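Local coordinates for protein heat shock protease HtrA (Thermotoga maritima, PDB 1L1J) that probably cleaves proteins as an ATP-independent heat-shock serine endopeptidase, of which this chain is the trypsin-like protease domain, at residues A12-A16 with F117-E121; V18-V23 with N81-M86; F35-F39 with I178-N182; Y92-I97 with V107-K111. All blocks are in the same frame, centred on the assembly; numbering follows the deposited sequence.

Contact 1 of 4, residues A12-A16 with F117-E121; sequences ACAPA and FPYLE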
loop_
_atom_site.group_PDB
_atom_site.type_symbol
_atom_site.label_atom_id
_atom_site.label_comp_id
_atom_site.label_asym_id
_atom_site.label_seq_id
_atom_site.Cartn_x
_atom_site.Cartn_y
_atom_site.Cartn_z
ATOM N N ALA A 12 -9.306 13.534 4.035
ATOM C CA ALA A 12 -9.179 13.025 5.390
ATOM C C ALA A 12 -8.114 11.964 5.592
ATOM O O ALA A 12 -7.474 11.938 6.635
ATOM C CB ALA A 12 -10.516 12.483 5.870
ATOM N N CYS A 13 -7.915 11.093 4.610
ATOM C CA CYS A 13 -6.946 10.018 4.769
ATOM C C CYS A 13 -5.595 10.209 4.097
ATOM O O CYS A 13 -4.639 9.490 4.401
ATOM C CB CYS A 13 -7.574 8.714 4.301
ATOM S SG CYS A 13 -9.234 8.465 4.972
ATOM N N ALA A 14 -5.500 11.178 3.200
ATOM C CA ALA A 14 -4.243 11.428 2.499
ATOM C C ALA A 14 -3.024 11.686 3.403
ATOM O O ALA A 14 -1.962 11.089 3.220
ATOM C CB ALA A 14 -4.424 12.596 1.534
ATOM N N PRO A 15 -3.167 12.572 4.401
ATOM C CA PRO A 15 -2.045 12.872 5.287
ATOM C C PRO A 15 -1.488 11.692 6.074
ATOM O O PRO A 15 -0.485 11.832 6.767
ATOM C CB PRO A 15 -2.606 13.969 6.177
ATOM C CG PRO A 15 -4.008 13.564 6.324
ATOM C CD PRO A 15 -4.399 13.198 4.909
ATOM N N ALA A 16 -2.117 10.527 5.959
ATOM C CA ALA A 16 -1.640 9.344 6.676
ATOM C C ALA A 16 -1.045 8.306 5.718
ATOM O O ALA A 16 -0.572 7.240 6.152
ATOM C CB ALA A 16 -2.783 8.721 7.481
ATOM N N PHE A 117 1.307 10.633 15.228
ATOM C CA PHE A 117 0.939 10.823 13.831
ATOM C C PHE A 117 -0.538 10.607 13.538
ATOM O O PHE A 117 -1.298 10.135 14.391
ATOM C CB PHE A 117 1.730 9.844 12.972
ATOM C CG PHE A 117 3.208 9.900 13.192
ATOM C CD1 PHE A 117 3.966 10.928 12.651
ATOM C CD2 PHE A 117 3.847 8.914 13.932
ATOM C CE1 PHE A 117 5.348 10.973 12.841
ATOM C CE2 PHE A 117 5.228 8.951 14.128
ATOM C CZ PHE A 117 5.979 9.984 13.581
ATOM N N PRO A 118 -0.971 10.980 12.323
ATOM C CA PRO A 118 -2.368 10.801 11.913
ATOM C C PRO A 118 -2.488 9.336 11.494
ATOM O O PRO A 118 -1.512 8.740 11.029
ATOM C CB PRO A 118 -2.508 11.761 10.736
ATOM C CG PRO A 118 -1.128 11.759 10.140
ATOM C CD PRO A 118 -0.256 11.845 11.366
ATOM N N TYR A 119 -3.665 8.748 11.654
ATOM C CA TYR A 119 -3.815 7.344 11.304
ATOM C C TYR A 119 -5.180 6.987 10.753
ATOM O O TYR A 119 -6.171 7.678 11.008
ATOM C CB TYR A 119 -3.545 6.482 12.530
ATOM C CG TYR A 119 -4.515 6.766 13.643
ATOM C CD1 TYR A 119 -5.467 5.821 14.020
ATOM C CD2 TYR A 119 -4.515 8.005 14.294
ATOM C CE1 TYR A 119 -6.402 6.100 15.024
ATOM C CE2 TYR A 119 -5.443 8.296 15.293
ATOM C CZ TYR A 119 -6.384 7.339 15.653
ATOM O OH TYR A 119 -7.300 7.614 16.646
ATOM N N LEU A 120 -5.215 5.883 10.007
ATOM C CA LEU A 120 -6.448 5.377 9.420
ATOM C C LEU A 120 -7.045 4.308 10.332
ATOM O O LEU A 120 -6.350 3.722 11.146
ATOM C CB LEU A 120 -6.174 4.777 8.035
ATOM C CG LEU A 120 -5.846 5.659 6.820
ATOM C CD1 LEU A 120 -6.094 7.121 7.149
ATOM C CD2 LEU A 120 -4.407 5.434 6.393
ATOM N N GLU A 121 -8.339 4.063 10.200
ATOM C CA GLU A 121 -8.995 3.049 11.006
ATOM C C GLU A 121 -9.363 1.859 10.129
ATOM O O GLU A 121 -9.596 2.006 8.933
ATOM C CB GLU A 121 -10.250 3.624 11.649
ATOM C CG GLU A 121 -9.993 4.902 12.423
ATOM C CD GLU A 121 -11.198 5.343 13.240
ATOM O OE1 GLU A 121 -12.290 5.526 12.645
ATOM O OE2 GLU A 121 -11.049 5.501 14.476
#
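Segment 12-16 runs from the last part of helix 5-13 into a short 3-10 segment, 14-16, in which Ala-16 N donates to Cys-13 O at 3.1 Å, while 117-121 runs past it as extended chain leading into strand 121-122. The backbones approach most closely where the CA atoms of Ala-16 and Pro-118 lie 5.5 Å apart, and they diverge to 6.6 Å between the CA atoms of Cys-13 and Leu-120. No hydrogen bond joins the two. Ala-16, whose CA-to-CB bond points at the other segment, lies at the middle of the contact: its CB is 3.8 Å from Pro-118 O, 4.2 Å from Tyr-119 CA and 3.7 Å from Leu-120 CD1. That same leucine methyl, CD1, also meets Cys-13 CB at 3.6 Å, so the end of the Leu-120 side chain touches both Cys-13 and Ala-16. The ring of Pro-118 sits against the backbone of the turn, its CG 3.4 Å from Pro-15 O. In this trypsin-like domain the contact packs the N-terminal helix against the connection between the two beta sheets. Its chemistry is almost wholly apolar, so the fit rests on the shapes of small and branched side chains, while the backbones of Ala-16 and Leu-120 both find a hydrogen-bonding partner in Ile-62 of strand 54-64.

Contact 2 of 4, residues V18-V23 with N81-M86; sequences VKIDVV and NITVTM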
loop_
_atom_site.group_PDB
_atom_site.type_symbol
_atom_site.label_atom_id
_atom_site.label_comp_id
_atom_site.label_asym_id
_atom_site.label_seq_id
_atom_site.Cartn_x
_atom_site.Cartn_y
_atom_site.Cartn_z
ATOM N N VAL A 18 1.846 7.197 3.328
ATOM C CA VAL A 18 3.260 7.487 3.139
ATOM C C VAL A 18 3.935 6.815 1.963
ATOM O O VAL A 18 3.371 5.945 1.313
ATOM C CB VAL A 18 4.072 7.089 4.388
ATOM C CG1 VAL A 18 3.403 7.598 5.643
ATOM C CG2 VAL A 18 4.219 5.577 4.440
ATOM N N LYS A 19 5.174 7.235 1.731
ATOM C CA LYS A 19 6.040 6.726 0.674
ATOM C C LYS A 19 7.055 5.783 1.338
ATOM O O LYS A 19 7.318 5.894 2.533
ATOM C CB LYS A 19 6.779 7.903 0.014
ATOM C CG LYS A 19 8.048 7.532 -0.750
ATOM C CD LYS A 19 8.890 8.765 -1.072
ATOM C CE LYS A 19 10.225 8.374 -1.730
ATOM N NZ LYS A 19 11.184 9.518 -1.873
ATOM N N ILE A 20 7.623 4.858 0.577
ATOM C CA ILE A 20 8.599 3.946 1.145
ATOM C C ILE A 20 9.709 3.648 0.141
ATOM O O ILE A 20 9.537 2.851 -0.786
ATOM C CB ILE A 20 7.928 2.633 1.601
ATOM C CG1 ILE A 20 6.859 2.948 2.650
ATOM C CG2 ILE A 20 8.969 1.691 2.186
ATOM C CD1 ILE A 20 6.153 1.747 3.195
ATOM N N ASP A 21 10.845 4.317 0.328
ATOM C CA ASP A 21 11.999 4.153 -0.547
ATOM C C ASP A 21 13.128 3.441 0.186
ATOM O O ASP A 21 13.468 3.790 1.314
ATOM C CB ASP A 21 12.468 5.521 -1.091
ATOM C CG ASP A 21 12.532 6.612 -0.014
ATOM O OD1 ASP A 21 11.555 6.775 0.749
ATOM O OD2 ASP A 21 13.555 7.331 0.055
ATOM N N VAL A 22 13.686 2.429 -0.473
ATOM C CA VAL A 22 14.762 1.608 0.075
ATOM C C VAL A 22 15.977 1.617 -0.858
ATOM O O VAL A 22 15.899 1.130 -1.990
ATOM C CB VAL A 22 14.264 0.153 0.258
ATOM C CG1 VAL A 22 15.403 -0.753 0.716
ATOM C CG2 VAL A 22 13.119 0.134 1.254
ATOM N N VAL A 23 17.096 2.162 -0.378
ATOM C CA VAL A 23 18.320 2.243 -1.180
ATOM C C VAL A 23 18.898 0.867 -1.534
ATOM O O VAL A 23 18.597 -0.134 -0.875
ATOM C CB VAL A 23 19.406 3.078 -0.458
ATOM C CG1 VAL A 23 20.672 3.153 -1.312
ATOM C CG2 VAL A 23 18.883 4.476 -0.181
ATOM N N ASN A 81 17.764 -0.808 4.919
ATOM C CA ASN A 81 17.680 0.624 4.680
ATOM C C ASN A 81 16.265 0.984 4.232
ATOM O O ASN A 81 15.933 0.864 3.054
ATOM C CB ASN A 81 18.693 1.012 3.596
ATOM C CG ASN A 81 18.654 2.487 3.256
ATOM O OD1 ASN A 81 19.069 3.337 4.049
ATOM N ND2 ASN A 81 18.144 2.801 2.072
ATOM N N ILE A 82 15.438 1.428 5.173
ATOM C CA ILE A 82 14.062 1.787 4.860
ATOM C C ILE A 82 13.793 3.257 5.125
ATOM O O ILE A 82 13.937 3.722 6.254
ATOM C CB ILE A 82 13.081 0.970 5.706
ATOM C CG1 ILE A 82 13.424 -0.515 5.600
ATOM C CG2 ILE A 82 11.655 1.235 5.245
ATOM C CD1 ILE A 82 12.622 -1.388 6.535
ATOM N N THR A 83 13.379 3.982 4.088
ATOM C CA THR A 83 13.089 5.409 4.214
ATOM C C THR A 83 11.589 5.703 4.036
ATOM O O THR A 83 10.972 5.286 3.054
ATOM C CB THR A 83 13.900 6.241 3.168
ATOM O OG1 THR A 83 15.278 5.833 3.185
ATOM C CG2 THR A 83 13.815 7.741 3.489
ATOM N N VAL A 84 11.010 6.420 4.994
ATOM C CA VAL A 84 9.597 6.770 4.936
ATOM C C VAL A 84 9.403 8.271 4.766
ATOM O O VAL A 84 9.908 9.063 5.560
ATOM C CB VAL A 84 8.855 6.308 6.210
ATOM C CG1 VAL A 84 7.544 7.073 6.374
ATOM C CG2 VAL A 84 8.569 4.826 6.113
ATOM N N THR A 85 8.667 8.660 3.730
ATOM C CA THR A 85 8.419 10.076 3.483
ATOM C C THR A 85 6.919 10.389 3.666
ATOM O O THR A 85 6.059 9.618 3.233
ATOM C CB THR A 85 8.885 10.473 2.057
ATOM O OG1 THR A 85 10.203 9.954 1.818
ATOM C CG2 THR A 85 8.908 11.988 1.910
ATOM N N MET A 86 6.611 11.512 4.312
ATOM C CA MET A 86 5.223 11.890 4.560
ATOM C C MET A 86 4.707 13.067 3.735
ATOM O O MET A 86 5.470 13.783 3.084
ATOM C CB MET A 86 5.016 12.203 6.045
ATOM C CG MET A 86 4.581 11.020 6.899
ATOM S SD MET A 86 4.246 11.512 8.611
ATOM C CE MET A 86 2.530 12.083 8.559
#
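Strands 17-23 and 83-85 are antiparallel neighbours in the N-terminal beta sheet of the chymotrypsin-like fold, their short axes 4.7 Å apart and 153° between directions. Backbone hydrogen bonds set the register. Lys-19 and Thr-85 form one hydrogen-bonded pair, with Lys-19 N to Thr-85 O at 3.0 Å and a weak return bond from Thr-85 N to Lys-19 O at 3.3 Å; Asp-21 and Thr-83 form the next. Between them lies the non-hydrogen-bonded pair Ile-20 and Val-84, where Ile-20 CA makes a CA-H...O contact with Thr-83 O at 3.3 Å. Apolar contacts gather on the buried face: Ile-20 CG2 meets Ile-82 CG2 at 4.1 Å, and Val-18 CG1 meets Met-86 CG at 3.8 Å. Ile-20 also packs on Val-75 and Val-76 of helix 73-76, which carries the predicted catalytic His-74. The other face bears Lys-19, Asp-21, Thr-83 and Thr-85, and there Lys-19 CD lies 3.4 Å from Thr-85 OG1, while Lys-19 NZ makes a long salt bridge of 3.8 Å with Asp-21 OD2.

Contact 3 of 4, residues F35-F39 with I178-N182; sequences FEQFF and INPGN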
loop_
_atom_site.group_PDB
_atom_site.type_symbol
_atom_site.label_atom_id
_atom_site.label_comp_id
_atom_site.label_asym_id
_atom_site.label_seq_id
_atom_site.Cartn_x
_atom_site.Cartn_y
_atom_site.Cartn_z
ATOM N N PHE A 35 8.028 -4.022 -11.257
ATOM C CA PHE A 35 7.893 -2.785 -10.483
ATOM C C PHE A 35 8.836 -1.632 -10.854
ATOM O O PHE A 35 8.421 -0.468 -10.893
ATOM C CB PHE A 35 8.035 -3.110 -8.991
ATOM C CG PHE A 35 6.991 -4.062 -8.474
ATOM C CD1 PHE A 35 6.764 -5.284 -9.105
ATOM C CD2 PHE A 35 6.242 -3.746 -7.347
ATOM C CE1 PHE A 35 5.804 -6.179 -8.626
ATOM C CE2 PHE A 35 5.278 -4.633 -6.859
ATOM C CZ PHE A 35 5.063 -5.856 -7.504
ATOM N N GLU A 36 10.100 -1.947 -11.108
ATOM C CA GLU A 36 11.061 -0.919 -11.479
ATOM C C GLU A 36 10.698 -0.344 -12.840
ATOM O O GLU A 36 10.928 0.834 -13.105
ATOM C CB GLU A 36 12.476 -1.503 -11.498
ATOM C CG GLU A 36 13.460 -0.809 -12.425
ATOM C CD GLU A 36 13.599 -1.526 -13.767
ATOM O OE1 GLU A 36 13.858 -2.755 -13.759
ATOM O OE2 GLU A 36 13.455 -0.868 -14.825
ATOM N N GLN A 37 10.103 -1.169 -13.694
ATOM C CA GLN A 37 9.733 -0.710 -15.018
ATOM C C GLN A 37 8.515 0.199 -14.975
ATOM O O GLN A 37 8.370 1.093 -15.816
ATOM C CB GLN A 37 9.459 -1.896 -15.946
ATOM C CG GLN A 37 9.942 -1.665 -17.384
ATOM C CD GLN A 37 9.262 -2.572 -18.409
ATOM O OE1 GLN A 37 9.233 -3.805 -18.260
ATOM N NE2 GLN A 37 8.711 -1.961 -19.460
ATOM N N PHE A 38 7.637 -0.021 -13.999
ATOM C CA PHE A 38 6.438 0.808 -13.879
ATOM C C PHE A 38 6.825 2.241 -13.529
ATOM O O PHE A 38 6.397 3.189 -14.195
ATOM C CB PHE A 38 5.495 0.265 -12.805
ATOM C CG PHE A 38 4.249 1.092 -12.620
ATOM C CD1 PHE A 38 3.203 1.010 -13.527
ATOM C CD2 PHE A 38 4.140 1.981 -11.558
ATOM C CE1 PHE A 38 2.065 1.801 -13.377
ATOM C CE2 PHE A 38 2.998 2.782 -11.399
ATOM C CZ PHE A 38 1.966 2.690 -12.310
ATOM N N PHE A 39 7.626 2.400 -12.480
ATOM C CA PHE A 39 8.062 3.728 -12.078
ATOM C C PHE A 39 8.922 4.355 -13.182
ATOM O O PHE A 39 8.693 5.490 -13.604
ATOM C CB PHE A 39 8.870 3.662 -10.779
ATOM C CG PHE A 39 8.067 3.261 -9.581
ATOM C CD1 PHE A 39 8.174 1.975 -9.048
ATOM C CD2 PHE A 39 7.219 4.174 -8.959
ATOM C CE1 PHE A 39 7.452 1.609 -7.911
ATOM C CE2 PHE A 39 6.493 3.818 -7.826
ATOM C CZ PHE A 39 6.612 2.535 -7.301
ATOM N N ILE A 178 -5.082 -0.479 -9.716
ATOM C CA ILE A 178 -4.090 -0.779 -8.689
ATOM C C ILE A 178 -2.771 -1.098 -9.406
ATOM O O ILE A 178 -2.742 -1.903 -10.337
ATOM C CB ILE A 178 -4.507 -2.008 -7.843
ATOM C CG1 ILE A 178 -5.872 -1.768 -7.176
ATOM C CG2 ILE A 178 -3.430 -2.317 -6.824
ATOM C CD1 ILE A 178 -5.849 -0.894 -5.949
ATOM N N ASN A 179 -1.683 -0.476 -8.967
ATOM C CA ASN A 179 -0.384 -0.692 -9.590
ATOM C C ASN A 179 0.749 -0.273 -8.665
ATOM O O ASN A 179 0.508 0.272 -7.592
ATOM C CB ASN A 179 -0.314 0.108 -10.881
ATOM C CG ASN A 179 -0.817 1.520 -10.705
ATOM O OD1 ASN A 179 -0.363 2.254 -9.812
ATOM N ND2 ASN A 179 -1.764 1.918 -11.553
ATOM N N PRO A 180 2.009 -0.519 -9.075
ATOM C CA PRO A 180 3.165 -0.154 -8.251
ATOM C C PRO A 180 3.093 1.270 -7.724
ATOM O O PRO A 180 3.790 1.630 -6.777
ATOM C CB PRO A 180 4.333 -0.358 -9.204
ATOM C CG PRO A 180 3.889 -1.516 -10.022
ATOM C CD PRO A 180 2.450 -1.185 -10.318
ATOM N N GLY A 181 2.237 2.075 -8.337
ATOM C CA GLY A 181 2.099 3.453 -7.918
ATOM C C GLY A 181 1.229 3.654 -6.700
ATOM O O GLY A 181 1.143 4.764 -6.195
ATOM N N ASN A 182 0.548 2.608 -6.244
ATOM C CA ASN A 182 -0.285 2.723 -5.047
ATOM C C ASN A 182 -0.326 1.420 -4.242
ATOM O O ASN A 182 -1.117 1.278 -3.302
ATOM C CB ASN A 182 -1.713 3.191 -5.380
ATOM C CG ASN A 182 -2.449 2.239 -6.287
ATOM O OD1 ASN A 182 -2.243 1.024 -6.240
ATOM N ND2 ASN A 182 -3.332 2.784 -7.107
#
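Pro-180 loses 101 Å² to the contact, more than any other residue, and it does so by inserting among three phenylalanines of helix 33-42. Its CD lies over the face of the Phe-38 ring, 3.8 Å from the ring centroid and 16° off the normal, a CH-pi contact. Its CG faces the Phe-35 ring at 4.2 Å from CD2. Phe-38, the second main contributor, reaches further along the loop, with CZ 3.4 Å from Asn-179 CG. In this chymotrypsin-like fold the loop leads directly into the predicted catalytic Ser-183, and Gly-181 and Asn-182 are predicted to bind substrate. Phe-35 also meets the predicted catalytic His-74 edge-to-face, which places the helix beside the predicted catalytic residues. Phe-39, third in buried surface, brings CE1 to 3.9 Å from Pro-180 CB and CZ to 3.0 Å from Pro-180 O. Within the loop, Asn-179 OD1 accepts from Gly-181 N at 3.0 Å in what fits an Asx turn, and Asn-179 N donates to Asn-182 OD1 at 3.2 Å.

Contact 4 of 4, residues Y92-I97 with V107-K111; sequences YDAEYI and VIKIK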
loop_
_atom_site.group_PDB
_atom_site.type_symbol
_atom_site.label_atom_id
_atom_site.label_comp_id
_atom_site.label_asym_id
_atom_site.label_seq_id
_atom_site.Cartn_x
_atom_site.Cartn_y
_atom_site.Cartn_z
ATOM N N TYR A 92 11.589 10.029 7.551
ATOM C CA TYR A 92 11.857 9.181 8.709
ATOM C C TYR A 92 12.553 7.879 8.372
ATOM O O TYR A 92 12.750 7.525 7.207
ATOM C CB TYR A 92 10.562 8.815 9.438
ATOM C CG TYR A 92 9.702 9.982 9.830
ATOM C CD1 TYR A 92 9.037 10.730 8.868
ATOM C CD2 TYR A 92 9.573 10.358 11.167
ATOM C CE1 TYR A 92 8.266 11.825 9.218
ATOM C CE2 TYR A 92 8.799 11.457 11.535
ATOM C CZ TYR A 92 8.151 12.188 10.552
ATOM O OH TYR A 92 7.406 13.295 10.889
ATOM N N ASP A 93 12.909 7.164 9.430
ATOM C CA ASP A 93 13.556 5.872 9.317
ATOM C C ASP A 93 12.636 4.897 10.008
ATOM O O ASP A 93 12.268 5.093 11.164
ATOM C CB ASP A 93 14.923 5.887 9.998
ATOM C CG ASP A 93 16.019 6.415 9.089
ATOM O OD1 ASP A 93 16.565 5.621 8.281
ATOM O OD2 ASP A 93 16.323 7.628 9.176
ATOM N N ALA A 94 12.257 3.854 9.283
ATOM C CA ALA A 94 11.357 2.849 9.811
ATOM C C ALA A 94 12.089 1.597 10.241
ATOM O O ALA A 94 13.131 1.237 9.677
ATOM C CB ALA A 94 10.329 2.495 8.766
ATOM N N GLU A 95 11.520 0.919 11.227
ATOM C CA GLU A 95 12.112 -0.309 11.723
ATOM C C GLU A 95 11.234 -1.490 11.345
ATOM O O GLU A 95 10.079 -1.558 11.755
ATOM C CB GLU A 95 12.248 -0.250 13.237
ATOM C CG GLU A 95 13.244 -1.237 13.782
ATOM C CD GLU A 95 13.264 -1.239 15.283
ATOM O OE1 GLU A 95 14.303 -1.640 15.855
ATOM O OE2 GLU A 95 12.237 -0.843 15.885
ATOM N N TYR A 96 11.782 -2.422 10.573
ATOM C CA TYR A 96 11.021 -3.590 10.151
ATOM C C TYR A 96 10.505 -4.444 11.319
ATOM O O TYR A 96 11.181 -5.374 11.764
ATOM C CB TYR A 96 11.866 -4.461 9.235
ATOM C CG TYR A 96 11.128 -5.678 8.745
ATOM C CD1 TYR A 96 10.339 -5.627 7.597
ATOM C CD2 TYR A 96 11.209 -6.888 9.437
ATOM C CE1 TYR A 96 9.650 -6.761 7.147
ATOM C CE2 TYR A 96 10.524 -8.022 8.997
ATOM C CZ TYR A 96 9.749 -7.955 7.854
ATOM O OH TYR A 96 9.091 -9.085 7.422
ATOM N N ILE A 97 9.303 -4.125 11.792
ATOM C CA ILE A 97 8.647 -4.832 12.893
ATOM C C ILE A 97 8.440 -6.323 12.603
ATOM O O ILE A 97 8.683 -7.180 13.459
ATOM C CB ILE A 97 7.258 -4.231 13.168
ATOM C CG1 ILE A 97 7.372 -2.727 13.409
ATOM C CG2 ILE A 97 6.603 -4.945 14.331
ATOM C CD1 ILE A 97 8.191 -2.352 14.618
ATOM N N VAL A 107 4.564 -4.732 8.431
ATOM C CA VAL A 107 4.416 -3.579 9.304
ATOM C C VAL A 107 5.762 -2.900 9.575
ATOM O O VAL A 107 6.803 -3.550 9.709
ATOM C CB VAL A 107 3.743 -3.970 10.637
ATOM C CG1 VAL A 107 4.619 -4.949 11.397
ATOM C CG2 VAL A 107 3.462 -2.721 11.459
ATOM N N ILE A 108 5.714 -1.577 9.656
ATOM C CA ILE A 108 6.887 -0.757 9.862
ATOM C C ILE A 108 6.645 0.204 11.022
ATOM O O ILE A 108 5.505 0.377 11.452
ATOM C CB ILE A 108 7.191 -0.012 8.548
ATOM C CG1 ILE A 108 8.455 -0.597 7.925
ATOM C CG2 ILE A 108 7.237 1.499 8.767
ATOM C CD1 ILE A 108 8.321 -2.058 7.571
ATOM N N LYS A 109 7.713 0.822 11.528
ATOM C CA LYS A 109 7.599 1.740 12.663
ATOM C C LYS A 109 8.492 2.989 12.583
ATOM O O LYS A 109 9.711 2.905 12.375
ATOM C CB LYS A 109 7.889 0.975 13.961
ATOM C CG LYS A 109 7.767 1.796 15.233
ATOM C CD LYS A 109 6.355 2.302 15.436
ATOM C CE LYS A 109 6.203 2.957 16.800
ATOM N NZ LYS A 109 7.114 4.128 16.993
ATOM N N ILE A 110 7.858 4.144 12.764
ATOM C CA ILE A 110 8.529 5.435 12.720
ATOM C C ILE A 110 8.557 6.130 14.088
ATOM O O ILE A 110 7.539 6.250 14.774
ATOM C CB ILE A 110 7.854 6.351 11.673
ATOM C CG1 ILE A 110 8.627 6.280 10.366
ATOM C CG2 ILE A 110 7.793 7.777 12.159
ATOM C CD1 ILE A 110 8.693 4.913 9.797
ATOM N N LYS A 111 9.739 6.593 14.471
ATOM C CA LYS A 111 9.934 7.268 15.745
ATOM C C LYS A 111 9.085 8.540 15.838
ATOM O O LYS A 111 9.129 9.392 14.947
ATOM C CB LYS A 111 11.418 7.607 15.918
ATOM C CG LYS A 111 12.366 6.678 15.146
ATOM C CD LYS A 111 13.819 6.871 15.587
ATOM C CE LYS A 111 14.815 6.255 14.602
ATOM N NZ LYS A 111 14.951 7.061 13.351
HETATM O O HOH W 1 12.206 7.358 12.209
#
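A water enters where the two backbones part: water 1 accepts from Asp-93 N at 2.9 Å and from Lys-111 NZ at 3.0 Å, with a weak third bond from Lys-111 N at 3.4 Å. Here the chain continuing from strand 91-93 meets strand 105-109 and the residues after it. These strands lie at or near the two ends of the N-terminal sheet of the chymotrypsin-like fold, and the meeting brings that sheet round on itself, as expected of the six-stranded beta-barrel of such proteases. Direct backbone bonding is sparse. Glu-95 N donates to Lys-109 O at 2.9 Å, and Ile-97 N gives a weak bond to Val-107 O at 3.3 Å; between these two donors Tyr-96 is the centre of an inverse gamma turn. Apolar side chains fill in the rest. Ala-94 and Ile-108 meet through CB and CG2 at 3.2 Å, Tyr-96 CD1 lies 4.1 Å from Ile-108 CD1, and Ile-97 CB packs 3.3 Å from Val-107 CG1. Ile-108 and Tyr-96 also touch Val-76 of helix 73-76, while Ala-94 and Ile-110 both reach Val-84. The outer flank is polar: Lys-109 makes a cation-pi contact with Tyr-68, and its NZ donates to Ile-110 O at 3.1 Å. At the end where the water sits, the Tyr-92 ring has CD2 3.3 Å from Ile-110 CG2 and presents its edge to Lys-111 O, 3.9 Å from CD2.

Overall arrangement
Contacts 2 and 4 share the N-terminal sheet: strands 83-85 and 91-93 are neighbours in it, probably bonded from Tyr-92 N to Val-84 O, and the contact centres lie 9 Å apart. Contact 2 is regular strand pairing, whereas contact 4 is looser, more solvent-touched and farthest of the four from the chain centre. Contacts 1 and 3 join a helix to a loop, without hydrogen bonds between their segments, on opposite sides of that centre; contact 1 relies on aliphatic packing, contact 3 on aromatic rings beside the predicted catalytic residues. Phe-117 of contact 1 reaches both Met-86 and Ile-110, linking it to contacts 2 and 4. All four mix buried with more exposed residues.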